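Long-range contacts in cell division control protein (Pyrococcus abyssi, PDB 6RPP), which probably acts as a protein-splicing intein in an MCM helicase precursor, excising itself and joining the flanking sequences: residues Ala2-Val11 with Tyr140-Leu150; Asp43-Val53 with Lys65-Thr75. The protein carries 2 engineered substitutions. All coordinates share one frame; numbering follows the deposited sequence.

Contact 1: Ala2-Val11 with Tyr140-Leu150; sequences AKAVDYETEV and YEPKDPWVYDL. Engineered in segment 2-11: Ala4 (natural residue Cys).
The rings of Tyr7 and Tyr148 meet with planes at 90° and centroids 5.5 Å apart, an oblique arrangement. Tyr148 OH lies at the edge of the Tyr7 ring, near its plane, 3.5 Å from Tyr7 CD2, and is hydrogen-bonded to Glu26 OE2 of helix 21-35. The Tyr148 ring has Val5 O and the Asp6 carbonyl carbon at its edge; CG stands beside the backbone N (chi1 -63°), which carries CD2 against the Tyr7 backbone. Asp144 OD2 comes within 3.5 Å of Tyr7 CB, and a water in the plane of the Tyr140 ring links Tyr140 OH to Asp6 OD2. Putting a serine at Tyr148 would remove the ring, probably leaving Glu26 OE2 without its phenol partner and the Tyr7 ring freer to turn. Paired backbone bonds join Val5 N to Tyr148 O (2.9 Å) and Tyr148 N to Val5 O (2.8 Å), a single antiparallel bridge. It ties the probable N-terminal splice junction to strand 146-151 of the HINT fold. Engineered Ala4 replaces the natural Cys, consistent with a disabled splicing nucleophile; its CB lies tightly against Val147 CG2 at 3.5 Å. A water donates to Lys3 O and Asp149 OD2, which also accepts from Ala168 N at the C-terminus.

Contact 2: Asp43-Val53 with Lys65-Thr75; sequences DGFYAPIDIEV and KARANIAWKRT
Phe45 and Lys73 exchange both backbone bonds, Phe45 N to Lys73 O at 2.8 Å and Lys73 N to Phe45 O at 2.9 Å. Ala47 with Ala71 and Val53 with Ala66 do the same, satisfying donor and acceptor alike. The pairing falters between Pro48 and Ile51, where the register slips by one residue: Ile49 N reaches Asn69 O from 69° above the carbonyl plane, and Ile51 N bonds Ala68 O weakly, although Ala68 N returns a sound bond to Ile51 O. A water donates to Ala68 O and Asp50 OD1. The same Asp50 OD1 forms a salt bridge with Arg67 NH1 at 2.9 Å, its hydrogen bond weak because the N-H points off line (126°); the bend of Arg67 at chi2 (-81°) folds its guanidinium over Glu52 CB. Another water joins Glu52 OE2 to Lys65 NZ. At the other end, Tyr46 CB sits 3.6 Å above one face of the Trp72 ring, a CH-pi contact, while Arg74 NH2 lies over the opposite face. Asp43 OD1 approaches the edge of the Arg74 guanidinium in a long salt bridge, 3.8 Å to NH1. Thr75 N bonds Asp43 O (2.9 Å), and a water donates to Asp43 OD2 and Thr75 O. Lys73 NZ is taken by Glu26 and Asn69 OD1 by Gln151. The whole is a long antiparallel beta hairpin interrupted by a beta bulge, in the intein splicing domain.

How the contacts relate
Both contacts converge on one four-stranded antiparallel sheet, in which strand 63-75 stands between strand 44-56 and strand 146-151. The evidence for direct coupling is two probable backbone hydrogen bonds, Val147 N to Arg74 O (2.8 Å) and Asp149 O to Trp72 N (3.0 Å). Contact 1 is mostly buried, and brings together segments 129 residues apart through one backbone bridge, aromatic packing and waters. Contact 2 is sequence-local, partly buried, and more extensive, 1128 Å² against 513 Å²; strand pairing broken once by a bulge carries it, with one close and one long salt bridge toward its surface. Glu26 connects them through its carboxylate, serving Tyr148 OH in contact 1 and Lys73 NZ in contact 2.

Contact 1: Ala2-Val11 with Tyr140-Leu150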
loop_
_atom_site.group_PDB
_atom_site.type_symbol
_atom_site.label_atom_id
_atom_site.label_comp_id
_atom_site.label_asym_id
_atom_site.label_seq_id
_atom_site.Cartn_x
_atom_site.Cartn_y
_atom_site.Cartn_z
ATOM N N ALA A 2 10.514 -7.300 2.595
ATOM C CA ALA A 2 9.368 -6.509 3.015
ATOM C C ALA A 2 8.450 -6.200 1.843
ATOM O O ALA A 2 8.905 -5.797 0.766
ATOM C CB ALA A 2 9.839 -5.205 3.656
ATOM N N LYS A 3 7.157 -6.405 2.054
ATOM C CA LYS A 3 6.105 -5.961 1.136
ATOM C C LYS A 3 5.575 -4.638 1.700
ATOM O O LYS A 3 4.826 -4.628 2.692
ATOM C CB LYS A 3 5.021 -7.052 1.014
ATOM C CG LYS A 3 5.447 -8.363 0.322
ATOM C CD LYS A 3 6.526 -9.130 1.053
ATOM C CE LYS A 3 6.692 -10.569 0.594
ATOM N NZ LYS A 3 8.148 -10.831 0.378
ATOM N N ALA A 4 5.962 -3.505 1.103
ATOM C CA ALA A 4 5.719 -2.222 1.763
ATOM C C ALA A 4 5.857 -1.076 0.761
ATOM O O ALA A 4 6.221 -1.287 -0.408
ATOM C CB ALA A 4 6.692 -2.046 2.951
ATOM N N VAL A 5 5.552 0.148 1.229
ATOM C CA VAL A 5 5.492 1.311 0.352
ATOM C C VAL A 5 6.268 2.487 0.973
ATOM O O VAL A 5 6.576 2.517 2.163
ATOM C CB VAL A 5 4.035 1.724 0.030
ATOM C CG1 VAL A 5 3.225 0.542 -0.464
ATOM C CG2 VAL A 5 3.363 2.351 1.285
ATOM N N ASP A 6 6.590 3.480 0.136
ATOM C CA ASP A 6 7.275 4.720 0.547
ATOM C C ASP A 6 6.428 5.589 1.516
ATOM O O ASP A 6 5.200 5.659 1.405
ATOM C CB ASP A 6 7.593 5.462 -0.771
ATOM C CG ASP A 6 8.277 6.763 -0.615
ATOM O OD1 ASP A 6 7.694 7.757 -0.140
ATOM O OD2 ASP A 6 9.425 6.885 -1.088
ATOM N N TYR A 7 7.154 6.201 2.463
ATOM C CA TYR A 7 6.622 7.164 3.440
ATOM C C TYR A 7 5.525 8.053 2.873
ATOM O O TYR A 7 4.483 8.293 3.532
ATOM C CB TYR A 7 7.769 8.033 3.952
ATOM C CG TYR A 7 7.449 8.867 5.172
ATOM C CD1 TYR A 7 6.603 9.940 5.078
ATOM C CD2 TYR A 7 8.095 8.616 6.353
ATOM C CE1 TYR A 7 6.335 10.718 6.192
ATOM C CE2 TYR A 7 7.857 9.421 7.465
ATOM C CZ TYR A 7 6.942 10.425 7.361
ATOM O OH TYR A 7 6.698 11.222 8.482
ATOM N N GLU A 8 5.741 8.570 1.667
ATOM C CA GLU A 8 4.894 9.667 1.156
ATOM C C GLU A 8 3.632 9.156 0.477
ATOM O O GLU A 8 2.833 9.991 0.001
ATOM C CB GLU A 8 5.658 10.570 0.213
ATOM C CG GLU A 8 6.789 11.328 0.883
ATOM C CD GLU A 8 7.510 12.268 -0.051
ATOM O OE1 GLU A 8 8.204 11.781 -0.986
ATOM O OE2 GLU A 8 7.414 13.486 0.109
ATOM N N THR A 9 3.462 7.831 0.345
ATOM C CA THR A 9 2.214 7.264 -0.172
ATOM C C THR A 9 1.073 7.782 0.698
ATOM O O THR A 9 1.128 7.620 1.908
ATOM C CB THR A 9 2.272 5.748 -0.094
ATOM O OG1 THR A 9 3.522 5.293 -0.690
ATOM C CG2 THR A 9 1.098 5.085 -0.823
ATOM N N GLU A 10 0.070 8.464 0.101
ATOM C CA GLU A 10 -0.969 9.113 0.897
ATOM C C GLU A 10 -2.222 8.241 1.003
ATOM O O GLU A 10 -2.884 7.946 -0.005
ATOM C CB GLU A 10 -1.319 10.479 0.289
ATOM C CG GLU A 10 -0.163 11.461 0.372
ATOM C CD GLU A 10 -0.496 12.923 0.123
ATOM O OE1 GLU A 10 -1.676 13.280 -0.186
ATOM O OE2 GLU A 10 0.469 13.757 0.200
ATOM N N VAL A 11 -2.537 7.816 2.221
ATOM C CA VAL A 11 -3.688 6.955 2.509
ATOM C C VAL A 11 -4.933 7.807 2.591
ATOM O O VAL A 11 -4.953 8.815 3.311
ATOM C CB VAL A 11 -3.471 6.224 3.840
ATOM C CG1 VAL A 11 -4.632 5.321 4.158
ATOM C CG2 VAL A 11 -2.135 5.379 3.755
ATOM N N TYR A 140 14.731 2.327 -8.478
ATOM C CA TYR A 140 15.610 3.366 -7.976
ATOM C C TYR A 140 16.197 2.890 -6.649
ATOM O O TYR A 140 15.728 1.913 -6.056
ATOM C CB TYR A 140 14.821 4.705 -7.855
ATOM C CG TYR A 140 13.768 4.672 -6.761
ATOM C CD1 TYR A 140 12.520 4.092 -6.967
ATOM C CD2 TYR A 140 14.053 5.164 -5.481
ATOM C CE1 TYR A 140 11.541 4.034 -5.945
ATOM C CE2 TYR A 140 13.096 5.117 -4.439
ATOM C CZ TYR A 140 11.836 4.543 -4.682
ATOM O OH TYR A 140 10.974 4.451 -3.630
ATOM N N GLU A 141 17.227 3.546 -6.210
ATOM C CA GLU A 141 17.828 3.244 -4.910
ATOM C C GLU A 141 17.299 4.254 -3.912
ATOM O O GLU A 141 17.366 5.458 -4.173
ATOM C CB GLU A 141 19.343 3.323 -4.976
ATOM C CG GLU A 141 19.938 2.229 -5.847
ATOM C CD GLU A 141 21.014 2.747 -6.763
ATOM O OE1 GLU A 141 20.666 3.399 -7.777
ATOM O OE2 GLU A 141 22.206 2.512 -6.461
ATOM N N PRO A 142 16.718 3.816 -2.801
ATOM C CA PRO A 142 16.026 4.763 -1.922
ATOM C C PRO A 142 16.954 5.655 -1.115
ATOM O O PRO A 142 18.044 5.258 -0.671
ATOM C CB PRO A 142 15.213 3.854 -1.008
ATOM C CG PRO A 142 15.991 2.558 -0.982
ATOM C CD PRO A 142 16.532 2.406 -2.391
ATOM N N LYS A 143 16.469 6.885 -0.912
ATOM C CA LYS A 143 17.108 7.788 0.034
ATOM C C LYS A 143 16.578 7.562 1.432
ATOM O O LYS A 143 17.304 7.838 2.378
ATOM C CB LYS A 143 16.864 9.248 -0.378
ATOM C CG LYS A 143 17.661 9.605 -1.619
ATOM C CD LYS A 143 17.344 10.996 -2.140
ATOM C CE LYS A 143 18.260 11.339 -3.312
ATOM N NZ LYS A 143 18.197 10.292 -4.383
ATOM N N ASP A 144 15.325 7.161 1.564
ATOM C CA ASP A 144 14.683 6.952 2.859
ATOM C C ASP A 144 14.846 5.485 3.242
ATOM O O ASP A 144 14.475 4.600 2.446
ATOM C CB ASP A 144 13.196 7.328 2.715
ATOM C CG ASP A 144 12.432 7.250 3.981
ATOM O OD1 ASP A 144 12.856 6.634 4.983
ATOM O OD2 ASP A 144 11.287 7.783 3.918
ATOM N N PRO A 145 15.437 5.174 4.367
ATOM C CA PRO A 145 15.784 3.772 4.668
ATOM C C PRO A 145 14.666 2.998 5.366
ATOM O O PRO A 145 14.920 1.879 5.837
ATOM C CB PRO A 145 17.008 3.921 5.567
ATOM C CG PRO A 145 16.664 5.139 6.376
ATOM C CD PRO A 145 16.063 6.112 5.338
ATOM N N TRP A 146 13.431 3.516 5.313
ATOM C CA TRP A 146 12.303 2.821 5.898
ATOM C C TRP A 146 11.178 2.712 4.901
ATOM O O TRP A 146 11.027 3.571 4.037
ATOM C CB TRP A 146 11.786 3.552 7.130
ATOM C CG TRP A 146 12.806 3.685 8.183
ATOM C CD1 TRP A 146 13.514 4.833 8.499
ATOM C CD2 TRP A 146 13.227 2.690 9.109
ATOM N NE1 TRP A 146 14.374 4.581 9.508
ATOM C CE2 TRP A 146 14.239 3.273 9.909
ATOM C CE3 TRP A 146 12.893 1.341 9.323
ATOM C CZ2 TRP A 146 14.867 2.583 10.975
ATOM C CZ3 TRP A 146 13.520 0.650 10.347
ATOM C CH2 TRP A 146 14.507 1.265 11.150
ATOM N N VAL A 147 10.399 1.641 5.020
ATOM C CA VAL A 147 9.163 1.484 4.246
ATOM C C VAL A 147 8.016 1.086 5.182
ATOM O O VAL A 147 8.237 0.662 6.325
ATOM C CB VAL A 147 9.307 0.446 3.125
ATOM C CG1 VAL A 147 10.307 1.016 2.063
ATOM C CG2 VAL A 147 9.887 -0.842 3.638
ATOM N N TYR A 148 6.772 1.155 4.651
ATOM C CA TYR A 148 5.614 1.181 5.560
ATOM C C TYR A 148 4.467 0.333 5.033
ATOM O O TYR A 148 4.271 0.180 3.831
ATOM C CB TYR A 148 5.134 2.609 5.710
ATOM C CG TYR A 148 6.205 3.487 6.349
ATOM C CD1 TYR A 148 6.332 3.513 7.715
ATOM C CD2 TYR A 148 7.117 4.236 5.568
ATOM C CE1 TYR A 148 7.303 4.268 8.300
ATOM C CE2 TYR A 148 8.116 5.025 6.164
ATOM C CZ TYR A 148 8.185 5.009 7.540
ATOM O OH TYR A 148 9.187 5.773 8.104
ATOM N N ASP A 149 3.631 -0.140 5.940
ATOM C CA ASP A 149 2.463 -0.898 5.501
ATOM C C ASP A 149 1.418 -0.798 6.597
ATOM O O ASP A 149 1.710 -0.371 7.711
ATOM C CB ASP A 149 2.845 -2.358 5.245
ATOM C CG ASP A 149 1.765 -3.149 4.528
ATOM O OD1 ASP A 149 0.965 -2.511 3.795
ATOM O OD2 ASP A 149 1.773 -4.384 4.736
ATOM N N LEU A 150 0.191 -1.207 6.261
ATOM C CA LEU A 150 -0.900 -1.274 7.218
ATOM C C LEU A 150 -1.541 -2.640 7.091
ATOM O O LEU A 150 -1.486 -3.255 6.030
ATOM C CB LEU A 150 -1.989 -0.239 6.970
ATOM C CG LEU A 150 -1.481 1.194 6.978
ATOM C CD1 LEU A 150 -2.597 2.032 6.386
ATOM C CD2 LEU A 150 -1.136 1.609 8.352
HETATM O O HOH W 1 4.236 -5.588 5.344
HETATM O O HOH W 2 11.528 5.296 -1.250
HETATM O O HOH W 3 9.942 5.629 2.655
#

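Contact 2: Asp43-Val53 with Lys65-Thr75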
loop_
_atom_site.group_PDB
_atom_site.type_symbol
_atom_site.label_atom_id
_atom_site.label_comp_id
_atom_site.label_asym_id
_atom_site.label_seq_id
_atom_site.Cartn_x
_atom_site.Cartn_y
_atom_site.Cartn_z
ATOM N N ASP A 43 13.384 -7.305 11.014
ATOM C CA ASP A 43 13.715 -6.167 10.164
ATOM C C ASP A 43 12.763 -4.991 10.386
ATOM O O ASP A 43 12.508 -4.209 9.457
ATOM C CB ASP A 43 13.716 -6.591 8.690
ATOM C CG ASP A 43 12.302 -6.865 8.164
ATOM O OD1 ASP A 43 11.451 -7.335 8.959
ATOM O OD2 ASP A 43 12.026 -6.587 6.975
ATOM N N GLY A 44 12.209 -4.848 11.594
ATOM C CA GLY A 44 11.297 -3.721 11.763
ATOM C C GLY A 44 10.393 -3.897 12.974
ATOM O O GLY A 44 10.755 -4.585 13.943
ATOM N N PHE A 45 9.232 -3.235 12.880
ATOM C CA PHE A 45 8.369 -2.965 14.014
ATOM C C PHE A 45 6.906 -2.982 13.606
ATOM O O PHE A 45 6.566 -2.628 12.480
ATOM C CB PHE A 45 8.667 -1.571 14.591
ATOM C CG PHE A 45 10.112 -1.326 14.873
ATOM C CD1 PHE A 45 10.652 -1.671 16.114
ATOM C CD2 PHE A 45 10.935 -0.749 13.918
ATOM C CE1 PHE A 45 11.994 -1.454 16.388
ATOM C CE2 PHE A 45 12.296 -0.550 14.191
ATOM C CZ PHE A 45 12.808 -0.883 15.426
ATOM N N TYR A 46 6.037 -3.329 14.558
ATOM C CA TYR A 46 4.606 -3.122 14.371
ATOM C C TYR A 46 4.029 -2.481 15.623
ATOM O O TYR A 46 4.617 -2.554 16.707
ATOM C CB TYR A 46 3.856 -4.422 14.039
ATOM C CG TYR A 46 3.939 -5.491 15.060
ATOM C CD1 TYR A 46 4.995 -6.380 15.068
ATOM C CD2 TYR A 46 2.931 -5.659 15.976
ATOM C CE1 TYR A 46 5.072 -7.386 16.000
ATOM C CE2 TYR A 46 2.995 -6.684 16.914
ATOM C CZ TYR A 46 4.057 -7.531 16.916
ATOM O OH TYR A 46 4.105 -8.543 17.859
ATOM N N ALA A 47 2.880 -1.840 15.444
ATOM C CA ALA A 47 2.214 -1.165 16.542
ATOM C C ALA A 47 0.722 -1.144 16.258
ATOM O O ALA A 47 0.311 -1.078 15.098
ATOM C CB ALA A 47 2.740 0.270 16.700
ATOM N N PRO A 48 -0.102 -1.131 17.276
ATOM C CA PRO A 48 -1.552 -1.053 17.049
ATOM C C PRO A 48 -1.951 0.314 16.519
ATOM O O PRO A 48 -1.384 1.351 16.884
ATOM C CB PRO A 48 -2.139 -1.298 18.447
ATOM C CG PRO A 48 -1.075 -1.025 19.361
ATOM C CD PRO A 48 0.250 -1.273 18.695
ATOM N N ILE A 49 -2.971 0.319 15.667
ATOM C CA ILE A 49 -3.650 1.537 15.232
ATOM C C ILE A 49 -5.132 1.245 15.147
ATOM O O ILE A 49 -5.574 0.088 15.209
ATOM C CB ILE A 49 -3.220 2.061 13.845
ATOM C CG1 ILE A 49 -3.282 0.925 12.844
ATOM C CG2 ILE A 49 -1.906 2.697 13.858
ATOM C CD1 ILE A 49 -2.993 1.432 11.403
ATOM N N ASP A 50 -5.928 2.329 14.999
ATOM C CA ASP A 50 -7.363 2.231 14.763
ATOM C C ASP A 50 -7.791 3.363 13.824
ATOM O O ASP A 50 -8.211 4.431 14.269
ATOM C CB ASP A 50 -8.134 2.282 16.092
ATOM C CG ASP A 50 -9.629 2.103 15.935
ATOM O OD1 ASP A 50 -10.143 1.801 14.833
ATOM O OD2 ASP A 50 -10.330 2.219 16.977
ATOM N N ILE A 51 -7.738 3.124 12.522
ATOM C CA ILE A 51 -8.083 4.161 11.567
ATOM C C ILE A 51 -9.018 3.569 10.521
ATOM O O ILE A 51 -9.167 2.352 10.416
ATOM C CB ILE A 51 -6.829 4.769 10.897
ATOM C CG1 ILE A 51 -6.148 3.719 10.052
ATOM C CG2 ILE A 51 -5.858 5.255 11.954
ATOM C CD1 ILE A 51 -4.950 4.273 9.345
ATOM N N GLU A 52 -9.703 4.448 9.808
ATOM C CA GLU A 52 -10.682 4.051 8.805
ATOM C C GLU A 52 -10.060 4.324 7.435
ATOM O O GLU A 52 -9.624 5.447 7.165
ATOM C CB GLU A 52 -11.982 4.828 9.001
ATOM C CG GLU A 52 -13.079 4.398 8.076
ATOM C CD GLU A 52 -14.367 5.127 8.365
ATOM O OE1 GLU A 52 -15.368 4.448 8.676
ATOM O OE2 GLU A 52 -14.370 6.373 8.304
ATOM N N VAL A 53 -9.985 3.296 6.596
ATOM C CA VAL A 53 -9.411 3.434 5.258
ATOM C C VAL A 53 -10.534 3.076 4.304
ATOM O O VAL A 53 -11.632 2.706 4.759
ATOM C CB VAL A 53 -8.205 2.526 5.061
ATOM C CG1 VAL A 53 -7.047 3.002 5.982
ATOM C CG2 VAL A 53 -8.605 1.091 5.267
ATOM N N LYS A 65 -15.697 1.409 3.386
ATOM C CA LYS A 65 -14.832 1.815 4.487
ATOM C C LYS A 65 -14.477 0.590 5.316
ATOM O O LYS A 65 -15.302 -0.314 5.506
ATOM C CB LYS A 65 -15.521 2.867 5.381
ATOM C CG LYS A 65 -15.799 4.192 4.714
ATOM C CD LYS A 65 -16.496 5.161 5.669
ATOM C CE LYS A 65 -16.664 6.518 4.997
ATOM N NZ LYS A 65 -17.583 7.432 5.735
ATOM N N ALA A 66 -13.244 0.551 5.790
ATOM C CA ALA A 66 -12.786 -0.600 6.537
ATOM C C ALA A 66 -11.777 -0.115 7.554
ATOM O O ALA A 66 -11.278 1.009 7.461
ATOM C CB ALA A 66 -12.190 -1.669 5.578
ATOM N N ARG A 67 -11.561 -0.911 8.597
ATOM C CA ARG A 67 -10.622 -0.508 9.645
ATOM C C ARG A 67 -9.242 -1.144 9.431
ATOM O O ARG A 67 -9.130 -2.312 9.036
ATOM C CB ARG A 67 -11.185 -0.873 11.027
ATOM C CG ARG A 67 -12.328 0.086 11.497
ATOM C CD ARG A 67 -11.789 1.429 12.094
ATOM N NE ARG A 67 -12.815 2.472 12.255
ATOM C CZ ARG A 67 -12.630 3.654 12.860
ATOM N NH1 ARG A 67 -11.445 3.986 13.384
ATOM N NH2 ARG A 67 -13.640 4.519 12.942
ATOM N N ALA A 68 -8.178 -0.355 9.629
ATOM C CA ALA A 68 -6.826 -0.883 9.677
ATOM C C ALA A 68 -6.384 -0.946 11.127
ATOM O O ALA A 68 -6.696 -0.036 11.900
ATOM C CB ALA A 68 -5.862 0.010 8.881
ATOM N N ASN A 69 -5.742 -2.059 11.534
ATOM C CA ASN A 69 -5.474 -2.232 12.969
ATOM C C ASN A 69 -4.014 -2.488 13.342
ATOM O O ASN A 69 -3.706 -2.541 14.546
ATOM C CB ASN A 69 -6.385 -3.344 13.552
ATOM C CG ASN A 69 -6.132 -4.735 12.938
ATOM O OD1 ASN A 69 -5.527 -4.850 11.923
ATOM N ND2 ASN A 69 -6.600 -5.785 13.614
ATOM N N ILE A 70 -3.105 -2.625 12.374
ATOM C CA ILE A 70 -1.672 -2.711 12.676
ATOM C C ILE A 70 -0.899 -1.836 11.689
ATOM O O ILE A 70 -1.180 -1.823 10.481
ATOM C CB ILE A 70 -1.146 -4.167 12.589
ATOM C CG1 ILE A 70 -1.866 -5.113 13.552
ATOM C CG2 ILE A 70 0.377 -4.206 12.775
ATOM C CD1 ILE A 70 -1.369 -5.024 14.951
ATOM N N ALA A 71 0.066 -1.097 12.237
ATOM C CA ALA A 71 0.999 -0.256 11.499
ATOM C C ALA A 71 2.367 -0.942 11.485
ATOM O O ALA A 71 2.853 -1.400 12.532
ATOM C CB ALA A 71 1.129 1.109 12.153
ATOM N N TRP A 72 2.987 -0.997 10.302
ATOM C CA TRP A 72 4.244 -1.685 10.073
ATOM C C TRP A 72 5.318 -0.727 9.594
ATOM O O TRP A 72 5.079 0.050 8.679
ATOM C CB TRP A 72 4.075 -2.753 8.986
ATOM C CG TRP A 72 3.467 -3.952 9.454
ATOM C CD1 TRP A 72 2.146 -4.346 9.296
ATOM C CD2 TRP A 72 4.103 -4.984 10.200
ATOM N NE1 TRP A 72 1.955 -5.558 9.912
ATOM C CE2 TRP A 72 3.135 -5.976 10.456
ATOM C CE3 TRP A 72 5.405 -5.178 10.652
ATOM C CZ2 TRP A 72 3.438 -7.137 11.150
ATOM C CZ3 TRP A 72 5.702 -6.338 11.336
ATOM C CH2 TRP A 72 4.731 -7.295 11.581
ATOM N N LYS A 73 6.496 -0.805 10.198
ATOM C CA LYS A 73 7.663 -0.034 9.767
ATOM C C LYS A 73 8.787 -1.022 9.535
ATOM O O LYS A 73 9.172 -1.716 10.471
ATOM C CB LYS A 73 8.083 0.951 10.857
ATOM C CG LYS A 73 9.455 1.677 10.678
ATOM C CD LYS A 73 9.782 2.523 11.856
ATOM C CE LYS A 73 11.094 3.425 11.674
ATOM N NZ LYS A 73 11.165 4.359 12.730
ATOM N N ARG A 74 9.348 -1.059 8.327
ATOM C CA ARG A 74 10.333 -2.072 8.003
ATOM C C ARG A 74 11.545 -1.428 7.348
ATOM O O ARG A 74 11.442 -0.395 6.686
ATOM C CB ARG A 74 9.770 -3.185 7.071
ATOM C CG ARG A 74 8.604 -3.972 7.697
ATOM C CD ARG A 74 8.478 -5.369 7.081
ATOM N NE ARG A 74 7.112 -5.895 7.176
ATOM C CZ ARG A 74 6.748 -6.886 7.980
ATOM N NH1 ARG A 74 7.649 -7.477 8.750
ATOM N NH2 ARG A 74 5.485 -7.293 8.006
ATOM N N THR A 75 12.696 -2.081 7.497
ATOM C CA THR A 75 13.878 -1.624 6.791
ATOM C C THR A 75 13.643 -1.634 5.277
ATOM O O THR A 75 13.172 -2.626 4.702
ATOM C CB THR A 75 15.075 -2.515 7.157
ATOM O OG1 THR A 75 15.242 -2.500 8.579
ATOM C CG2 THR A 75 16.362 -2.039 6.523
HETATM O O HOH W 4 13.472 -5.213 5.009
HETATM O O HOH W 5 -9.065 -0.846 13.915
HETATM O O HOH W 6 -16.626 7.436 8.196
#